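Alkaline phosphatase D (Bacillus subtilis, PDB 2YEQ) hydrolyses phosphate esters as an alkaline phosphatase and phosphodiesterase with an active site that holds iron and calcium. Local coordinates at residues L25-G37 with Q180-D192. Numbering follows the deposited sequence.
Sequences LWTRLAPDPLNGG and QDYRNRHAQYRSD. With EDO (1,2-ethanediol), chain B; EDO (1,2-ethanediol), chain O.
Trp26 and Arg190 meet in a stacked cation-pi pair where the N-terminal domain of this PhoD phosphatase packs against helix 179-190 of the calcineurin-like catalytic domain. The guanidinium lies flat on the six-membered ring, planes 5° apart, with Arg190 CZ 4.2 Å from the ring centroid. The arginine chain, bent at chi2 and chi3, brings its head over the indole. Both groups also reach helix 228-245: Trp26 NE1 bonds to the carbonyl of Glu244 and Arg190 NH1 to that of His245.

Apolar packing follows where the loop after strand 23-28 passes over the helix. Ala187 presents only a methyl, which lets Pro33 come close: their CB atoms are 4.1 Å apart. Leu34 bends its CD1 onto the helix backbone, 3.6 Å from Gln188 CA, near the hydroxyl of Ser191, which is itself turned back to bond Ala187 O.

Polar contacts are largely water-mediated. One water accepts from Arg28 NH2 and donates to Pro33 O and to Asn184 OD1, joining strand, loop and helix at a single point. Arg28 can reach it because its chain is extended from CG to NE, while its NE bonds to the carbonyl of Ala72. Asn184 suits its place because OD1 accepts both from this water and, weakly, from Gly36 N (3.0 Å, 122° at the hydrogen); its ND2 donates to an ethanediol probably left from crystallisation. Gly36, at phi 92°, adopts a backbone shape that favours glycine, and its bare CA lies 3.2 Å from Gln180 NE2. Arg183, whose NE makes a salt bridge to Glu244, donates from NH1 to Gln180 OE1, while a second water accepts from Gln180 NE2 at 2.7 Å and donates to Gly36 O.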
ATOM      1  N   LEU A  25     -17.346  -0.977   7.175  1.00 19.64           N
ATOM      2  CA  LEU A  25     -16.888  -0.988   8.560  1.00 19.31           C
ATOM      3  C   LEU A  25     -16.331  -2.369   8.873  1.00 18.27           C
ATOM      4  O   LEU A  25     -16.938  -3.371   8.517  1.00 21.00           O
ATOM      5  CB  LEU A  25     -18.051  -0.674   9.506  1.00 21.32           C
ATOM      6  CG  LEU A  25     -18.953   0.521   9.170  1.00 22.81           C
ATOM      7  CD1 LEU A  25     -20.071   0.649  10.228  1.00 24.35           C
ATOM      8  CD2 LEU A  25     -18.137   1.813   9.078  1.00 21.67           C
ATOM      9  N   TRP A  26     -15.208  -2.415   9.580  1.00 17.09           N
ATOM     10  CA  TRP A  26     -14.514  -3.649   9.860  1.00 18.37           C
ATOM     11  C   TRP A  26     -14.179  -3.768  11.340  1.00 17.99           C
ATOM     12  O   TRP A  26     -13.809  -2.790  11.998  1.00 17.32           O
ATOM     13  CB  TRP A  26     -13.205  -3.719   9.050  1.00 17.91           C
ATOM     14  CG  TRP A  26     -12.362  -4.926   9.356  1.00 17.04           C
ATOM     15  CD1 TRP A  26     -12.387  -6.129   8.707  1.00 15.74           C
ATOM     16  CD2 TRP A  26     -11.378  -5.055  10.397  1.00 17.06           C
ATOM     17  NE1 TRP A  26     -11.493  -6.996   9.287  1.00 16.97           N
ATOM     18  CE2 TRP A  26     -10.865  -6.369  10.325  1.00 15.78           C
ATOM     19  CE3 TRP A  26     -10.888  -4.193  11.394  1.00 16.84           C
ATOM     20  CZ2 TRP A  26      -9.886  -6.837  11.186  1.00 16.80           C
ATOM     21  CZ3 TRP A  26      -9.928  -4.683  12.277  1.00 15.96           C
ATOM     22  CH2 TRP A  26      -9.431  -5.992  12.155  1.00 17.14           C
ATOM     23  N   THR A  27     -14.300  -4.987  11.850  1.00 17.27           N
ATOM     24  CA  THR A  27     -13.580  -5.367  13.042  1.00 17.00           C
ATOM     25  C   THR A  27     -13.392  -6.883  13.023  1.00 17.11           C
ATOM     26  O   THR A  27     -13.772  -7.547  12.053  1.00 18.00           O
ATOM     27  CB  THR A  27     -14.285  -4.880  14.322  1.00 17.75           C
ATOM     28  OG1 THR A  27     -13.366  -4.994  15.413  1.00 17.77           O
ATOM     29  CG2 THR A  27     -15.597  -5.656  14.587  1.00 16.44           C
ATOM     30  N   ARG A  28     -12.789  -7.399  14.080  1.00 16.65           N
ATOM     31  CA  ARG A  28     -12.575  -8.821  14.248  1.00 18.56           C
ATOM     32  C   ARG A  28     -12.614  -9.114  15.746  1.00 19.09           C
ATOM     33  O   ARG A  28     -11.987  -8.386  16.565  1.00 19.62           O
ATOM     34  CB  ARG A  28     -11.224  -9.260  13.672  1.00 19.66           C
ATOM     35  CG  ARG A  28     -10.935 -10.786  13.905  1.00 19.38           C
ATOM     36  CD  ARG A  28      -9.697 -11.312  13.219  1.00 19.84           C
ATOM     37  NE  ARG A  28      -9.461 -12.648  13.754  1.00 19.41           N
ATOM     38  CZ  ARG A  28      -8.294 -13.237  13.944  1.00 20.68           C
ATOM     39  NH1 ARG A  28      -7.156 -12.678  13.571  1.00 19.02           N
ATOM     40  NH2 ARG A  28      -8.283 -14.451  14.505  1.00 21.68           N
ATOM     41  N   LEU A  29     -13.314 -10.185  16.104  1.00 18.55           N
ATOM     42  CA  LEU A  29     -13.305 -10.698  17.486  1.00 17.85           C
ATOM     43  C   LEU A  29     -12.132 -11.645  17.674  1.00 19.96           C
ATOM     44  O   LEU A  29     -12.122 -12.741  17.107  1.00 21.49           O
ATOM     45  CB  LEU A  29     -14.608 -11.423  17.810  1.00 17.39           C
ATOM     46  CG  LEU A  29     -15.881 -10.674  17.442  1.00 19.63           C
ATOM     47  CD1 LEU A  29     -17.140 -11.484  17.852  1.00 19.79           C
ATOM     48  CD2 LEU A  29     -15.862  -9.289  18.103  1.00 18.53           C
ATOM     49  N   ALA A  30     -11.148 -11.209  18.469  1.00 19.48           N
ATOM     50  CA  ALA A  30      -9.905 -11.936  18.681  1.00 21.20           C
ATOM     51  C   ALA A  30      -9.332 -11.705  20.096  1.00 21.89           C
ATOM     52  O   ALA A  30      -8.247 -11.135  20.242  1.00 23.45           O
ATOM     53  CB  ALA A  30      -8.873 -11.513  17.604  1.00 20.42           C
ATOM     54  N   PRO A  31     -10.051 -12.139  21.138  1.00 23.74           N
ATOM     55  CA  PRO A  31      -9.553 -11.999  22.529  1.00 25.17           C
ATOM     56  C   PRO A  31      -8.155 -12.567  22.823  1.00 25.72           C
ATOM     57  O   PRO A  31      -7.503 -12.052  23.711  1.00 25.29           O
ATOM     58  CB  PRO A  31     -10.636 -12.688  23.374  1.00 26.58           C
ATOM     59  CG  PRO A  31     -11.452 -13.523  22.385  1.00 27.75           C
ATOM     60  CD  PRO A  31     -11.371 -12.790  21.082  1.00 23.71           C
ATOM     61  N   ASP A  32      -7.688 -13.571  22.066  1.00 29.30           N
ATOM     62  CA  ASP A  32      -6.276 -14.090  22.118  1.00 28.52           C
ATOM     63  C   ASP A  32      -5.649 -14.085  20.696  1.00 29.11           C
ATOM     64  O   ASP A  32      -5.583 -15.140  20.042  1.00 27.27           O
ATOM     65  CB  ASP A  32      -6.310 -15.530  22.665  1.00 30.53           C
ATOM     66  CG  ASP A  32      -4.936 -16.108  22.972  1.00 33.18           C
ATOM     67  OD1 ASP A  32      -3.897 -15.485  22.677  1.00 31.67           O
ATOM     68  OD2 ASP A  32      -4.916 -17.230  23.538  1.00 36.68           O
ATOM     69  N   PRO A  33      -5.178 -12.922  20.230  1.00 25.12           N
ATOM     70  CA  PRO A  33      -5.035 -12.691  18.788  1.00 25.52           C
ATOM     71  C   PRO A  33      -3.886 -13.418  18.089  1.00 23.92           C
ATOM     72  O   PRO A  33      -4.032 -13.820  16.944  1.00 25.49           O
ATOM     73  CB  PRO A  33      -4.853 -11.161  18.696  1.00 26.65           C
ATOM     74  CG  PRO A  33      -4.338 -10.753  20.056  1.00 27.90           C
ATOM     75  CD  PRO A  33      -5.016 -11.671  21.000  1.00 25.50           C
ATOM     76  N   LEU A  34      -2.761 -13.591  18.757  1.00 26.15           N
ATOM     77  CA  LEU A  34      -1.623 -14.285  18.143  1.00 28.00           C
ATOM     78  C   LEU A  34      -1.725 -15.827  18.209  1.00 28.90           C
ATOM     79  O   LEU A  34      -0.917 -16.527  17.587  1.00 29.08           O
ATOM     80  CB  LEU A  34      -0.316 -13.785  18.763  1.00 29.73           C
ATOM     81  CG  LEU A  34       0.272 -12.563  18.026  1.00 35.26           C
ATOM     82  CD1 LEU A  34      -0.750 -11.440  17.892  1.00 32.26           C
ATOM     83  CD2 LEU A  34       1.546 -12.077  18.726  1.00 34.82           C
ATOM     84  N   ASN A  35      -2.699 -16.351  18.954  1.00 26.08           N
ATOM     85  CA  ASN A  35      -2.924 -17.802  19.045  1.00 27.13           C
ATOM     86  C   ASN A  35      -4.237 -18.217  18.384  1.00 25.78           C
ATOM     87  O   ASN A  35      -4.967 -19.072  18.877  1.00 27.55           O
ATOM     88  CB  ASN A  35      -2.908 -18.248  20.520  1.00 29.90           C
ATOM     89  CG  ASN A  35      -1.598 -17.946  21.204  1.00 31.01           C
ATOM     90  OD1 ASN A  35      -1.553 -17.222  22.207  1.00 36.39           O
ATOM     91  ND2 ASN A  35      -0.526 -18.472  20.664  1.00 28.27           N
ATOM     92  N   GLY A  36      -4.547 -17.596  17.256  1.00 25.18           N
ATOM     93  CA  GLY A  36      -5.696 -17.979  16.476  1.00 22.73           C
ATOM     94  C   GLY A  36      -6.967 -17.232  16.804  1.00 22.90           C
ATOM     95  O   GLY A  36      -7.982 -17.421  16.145  1.00 23.81           O
ATOM     96  N   GLY A  37      -6.935 -16.388  17.824  1.00 22.38           N
ATOM     97  CA  GLY A  37      -8.102 -15.587  18.166  1.00 22.10           C
ATOM     98  C   GLY A  37      -8.791 -15.951  19.476  1.00 25.51           C
ATOM     99  O   GLY A  37      -9.443 -15.091  20.080  1.00 24.99           O
ATOM    100  N   GLN A 180      -4.074 -20.316   9.091  1.00 23.97           N
ATOM    101  CA  GLN A 180      -3.920 -19.909  10.479  1.00 23.67           C
ATOM    102  C   GLN A 180      -2.628 -19.107  10.648  1.00 22.31           C
ATOM    103  O   GLN A 180      -2.615 -18.117  11.354  1.00 22.54           O
ATOM    104  CB  GLN A 180      -3.975 -21.134  11.431  1.00 28.61           C
ATOM    105  CG  GLN A 180      -4.657 -20.876  12.769  1.00 37.44           C
ATOM    106  CD  GLN A 180      -5.989 -20.113  12.668  1.00 39.87           C
ATOM    107  OE1 GLN A 180      -6.870 -20.463  11.885  1.00 41.08           O
ATOM    108  NE2 GLN A 180      -6.112 -19.040  13.444  1.00 49.08           N
ATOM    109  N   ASP A 181      -1.543 -19.544  10.015  1.00 19.10           N
ATOM    110  CA  ASP A 181      -0.283 -18.820  10.037  1.00 19.44           C
ATOM    111  C   ASP A 181      -0.482 -17.342   9.548  1.00 19.11           C
ATOM    112  O   ASP A 181       0.018 -16.411  10.172  1.00 18.03           O
ATOM    113  CB  ASP A 181       0.762 -19.452   9.113  1.00 21.57           C
ATOM    114  CG  ASP A 181       1.256 -20.836   9.549  1.00 26.15           C
ATOM    115  OD1 ASP A 181       1.116 -21.234  10.723  1.00 25.36           O
ATOM    116  OD2 ASP A 181       1.865 -21.504   8.674  1.00 23.33           O
ATOM    117  N   TYR A 182      -1.186 -17.174   8.440  1.00 16.31           N
ATOM    118  CA  TYR A 182      -1.441 -15.839   7.868  1.00 18.54           C
ATOM    119  C   TYR A 182      -2.338 -14.991   8.754  1.00 17.94           C
ATOM    120  O   TYR A 182      -2.122 -13.784   8.901  1.00 15.88           O
ATOM    121  CB  TYR A 182      -2.036 -15.931   6.441  1.00 19.08           C
ATOM    122  CG  TYR A 182      -0.971 -16.131   5.407  1.00 19.21           C
ATOM    123  CD1 TYR A 182      -0.282 -15.039   4.867  1.00 19.73           C
ATOM    124  CD2 TYR A 182      -0.635 -17.412   4.957  1.00 19.17           C
ATOM    125  CE1 TYR A 182       0.736 -15.219   3.922  1.00 18.87           C
ATOM    126  CE2 TYR A 182       0.375 -17.610   4.024  1.00 18.93           C
ATOM    127  CZ  TYR A 182       1.055 -16.515   3.498  1.00 19.61           C
ATOM    128  OH  TYR A 182       2.041 -16.729   2.569  1.00 17.76           O
ATOM    129  N   ARG A 183      -3.361 -15.609   9.322  1.00 18.62           N
ATOM    130  CA  ARG A 183      -4.262 -14.917  10.245  1.00 19.54           C
ATOM    131  C   ARG A 183      -3.495 -14.394  11.460  1.00 19.66           C
ATOM    132  O   ARG A 183      -3.683 -13.225  11.871  1.00 18.19           O
ATOM    133  CB  ARG A 183      -5.390 -15.836  10.696  1.00 19.38           C
ATOM    134  CG  ARG A 183      -6.462 -16.079   9.687  1.00 20.88           C
ATOM    135  CD  ARG A 183      -7.363 -17.238  10.161  1.00 21.48           C
ATOM    136  NE  ARG A 183      -8.596 -17.311   9.409  1.00 21.69           N
ATOM    137  CZ  ARG A 183      -9.494 -18.277   9.529  1.00 22.12           C
ATOM    138  NH1 ARG A 183      -9.302 -19.282  10.375  1.00 23.33           N
ATOM    139  NH2 ARG A 183     -10.596 -18.221   8.831  1.00 23.04           N
ATOM    140  N   ASN A 184      -2.627 -15.240  12.016  1.00 18.41           N
ATOM    141  CA  ASN A 184      -1.845 -14.863  13.171  1.00 19.04           C
ATOM    142  C   ASN A 184      -0.830 -13.767  12.852  1.00 20.56           C
ATOM    143  O   ASN A 184      -0.557 -12.883  13.681  1.00 19.01           O
ATOM    144  CB  ASN A 184      -1.169 -16.084  13.815  1.00 20.13           C
ATOM    145  CG  ASN A 184      -2.173 -17.027  14.471  1.00 21.05           C
ATOM    146  OD1 ASN A 184      -3.320 -16.642  14.707  1.00 20.37           O
ATOM    147  ND2 ASN A 184      -1.755 -18.272  14.736  1.00 19.80           N
ATOM    148  N   ARG A 185      -0.262 -13.805  11.652  1.00 18.86           N
ATOM    149  CA  ARG A 185       0.672 -12.753  11.267  1.00 17.00           C
ATOM    150  C   ARG A 185      -0.090 -11.419  11.096  1.00 17.70           C
ATOM    151  O   ARG A 185       0.406 -10.386  11.543  1.00 17.83           O
ATOM    152  CB  ARG A 185       1.386 -13.106   9.970  1.00 18.05           C
ATOM    153  CG  ARG A 185       2.406 -12.086   9.513  1.00 16.24           C
ATOM    154  CD  ARG A 185       3.533 -11.911  10.475  1.00 16.79           C
ATOM    155  NE  ARG A 185       4.172 -13.140  10.965  1.00 18.32           N
ATOM    156  CZ  ARG A 185       5.235 -13.740  10.440  1.00 18.50           C
ATOM    157  NH1 ARG A 185       5.803 -13.278   9.321  1.00 18.82           N
ATOM    158  NH2 ARG A 185       5.743 -14.828  11.050  1.00 18.52           N
ATOM    159  N   HIS A 186      -1.247 -11.434  10.439  1.00 17.39           N
ATOM    160  CA  HIS A 186      -2.101 -10.214  10.367  1.00 18.25           C
ATOM    161  C   HIS A 186      -2.430  -9.685  11.767  1.00 20.26           C
ATOM    162  O   HIS A 186      -2.376  -8.487  12.010  1.00 18.34           O
ATOM    163  CB  HIS A 186      -3.398 -10.400   9.585  1.00 17.29           C
ATOM    164  CG  HIS A 186      -3.236 -10.249   8.101  1.00 19.49           C
ATOM    165  ND1 HIS A 186      -3.527  -9.162   7.312  1.00 18.58           N
ATOM    166  CD2 HIS A 186      -2.718 -11.132   7.269  1.00 19.71           C
ATOM    167  CE1 HIS A 186      -3.227  -9.450   6.043  1.00 22.00           C
ATOM    168  NE2 HIS A 186      -2.695 -10.629   6.004  1.00 18.74           N
ATOM    169  N   ALA A 187      -2.741 -10.587  12.694  1.00 19.90           N
ATOM    170  CA  ALA A 187      -3.014 -10.198  14.065  1.00 18.37           C
ATOM    171  C   ALA A 187      -1.794  -9.584  14.748  1.00 19.53           C
ATOM    172  O   ALA A 187      -1.946  -8.620  15.510  1.00 18.82           O
ATOM    173  CB  ALA A 187      -3.546 -11.399  14.863  1.00 19.30           C
ATOM    174  N   GLN A 188      -0.592 -10.109  14.493  1.00 17.84           N
ATOM    175  CA  GLN A 188       0.608  -9.545  15.101  1.00 18.30           C
ATOM    176  C   GLN A 188       0.784  -8.084  14.698  1.00 19.55           C
ATOM    177  O   GLN A 188       1.055  -7.240  15.541  1.00 18.95           O
ATOM    178  CB  GLN A 188       1.874 -10.306  14.720  1.00 17.11           C
ATOM    179  CG  GLN A 188       3.139  -9.638  15.225  1.00 17.78           C
ATOM    180  CD  GLN A 188       4.399 -10.431  14.948  1.00 19.61           C
ATOM    181  OE1 GLN A 188       4.582 -10.951  13.839  1.00 20.63           O
ATOM    182  NE2 GLN A 188       5.293 -10.516  15.952  1.00 16.39           N
ATOM    183  N   TYR A 189       0.688  -7.823  13.398  1.00 18.72           N
ATOM    184  CA  TYR A 189       0.869  -6.476  12.835  1.00 17.94           C
ATOM    185  C   TYR A 189      -0.233  -5.527  13.284  1.00 17.83           C
ATOM    186  O   TYR A 189       0.048  -4.423  13.719  1.00 17.58           O
ATOM    187  CB  TYR A 189       0.920  -6.531  11.280  1.00 17.91           C
ATOM    188  CG  TYR A 189       2.290  -6.896  10.726  1.00 17.49           C
ATOM    189  CD1 TYR A 189       2.920  -8.076  11.092  1.00 17.84           C
ATOM    190  CD2 TYR A 189       2.927  -6.084   9.798  1.00 17.31           C
ATOM    191  CE1 TYR A 189       4.159  -8.414  10.586  1.00 19.06           C
ATOM    192  CE2 TYR A 189       4.173  -6.402   9.292  1.00 16.45           C
ATOM    193  CZ  TYR A 189       4.776  -7.591   9.663  1.00 18.12           C
ATOM    194  OH  TYR A 189       6.024  -7.908   9.178  1.00 16.12           O
ATOM    195  N   ARG A 190      -1.481  -5.983  13.190  1.00 17.34           N
ATOM    196  CA  ARG A 190      -2.650  -5.175  13.457  1.00 19.14           C
ATOM    197  C   ARG A 190      -2.854  -4.891  14.972  1.00 20.73           C
ATOM    198  O   ARG A 190      -3.637  -4.014  15.325  1.00 23.83           O
ATOM    199  CB  ARG A 190      -3.877  -5.854  12.848  1.00 18.52           C
ATOM    200  CG  ARG A 190      -5.163  -5.058  12.818  1.00 20.00           C
ATOM    201  CD  ARG A 190      -4.960  -3.749  12.067  1.00 20.52           C
ATOM    202  NE  ARG A 190      -6.068  -3.286  11.257  1.00 21.55           N
ATOM    203  CZ  ARG A 190      -6.660  -3.930  10.244  1.00 27.54           C
ATOM    204  NH1 ARG A 190      -6.327  -5.165   9.889  1.00 39.45           N
ATOM    205  NH2 ARG A 190      -7.665  -3.346   9.607  1.00 29.91           N
ATOM    206  N   SER A 191      -2.142  -5.619  15.834  1.00 19.64           N
ATOM    207  CA  SER A 191      -2.188  -5.428  17.282  1.00 21.39           C
ATOM    208  C   SER A 191      -1.477  -4.129  17.710  1.00 21.46           C
ATOM    209  O   SER A 191      -1.616  -3.693  18.842  1.00 20.93           O
ATOM    210  CB  SER A 191      -1.455  -6.593  17.987  1.00 21.06           C
ATOM    211  OG  SER A 191      -2.264  -7.734  17.969  1.00 26.44           O
ATOM    212  N   ASP A 192      -0.628  -3.600  16.841  1.00 20.42           N
ATOM    213  CA  ASP A 192       0.144  -2.412  17.158  1.00 20.65           C
ATOM    214  C   ASP A 192      -0.798  -1.220  17.321  1.00 18.22           C
ATOM    215  O   ASP A 192      -1.574  -0.928  16.425  1.00 18.22           O
ATOM    216  CB  ASP A 192       1.153  -2.133  16.057  1.00 19.67           C
ATOM    217  CG  ASP A 192       2.016  -0.951  16.375  1.00 20.01           C
ATOM    218  OD1 ASP A 192       1.473   0.171  16.266  1.00 20.29           O
ATOM    219  OD2 ASP A 192       3.194  -1.143  16.748  1.00 20.70           O
TER
HETATM  220  C1  EDO B 565      -0.306 -20.762  13.279  1.00 54.41           C
HETATM  221  O1  EDO B 565      -0.527 -22.114  13.727  1.00 65.60           O
HETATM  222  C2  EDO B 565       1.096 -20.250  13.631  1.00 53.90           C
HETATM  223  O2  EDO B 565       1.077 -18.856  13.966  1.00 39.38           O
HETATM  224  C1  EDO O 545       0.285 -24.769  10.713  1.00 56.96           C
HETATM  225  O1  EDO O 545       1.474 -24.095  11.168  1.00 56.23           O
HETATM  226  C2  EDO O 545      -0.976 -24.009  11.133  1.00 49.95           C
HETATM  227  O2  EDO O 545      -2.122 -24.476  10.410  1.00 54.56           O
HETATM  228  O   HOH W   1      -5.347 -14.788  14.800  1.00 19.65           O
HETATM  229  O   HOH W   2      -8.619 -18.092  13.546  1.00 37.98           O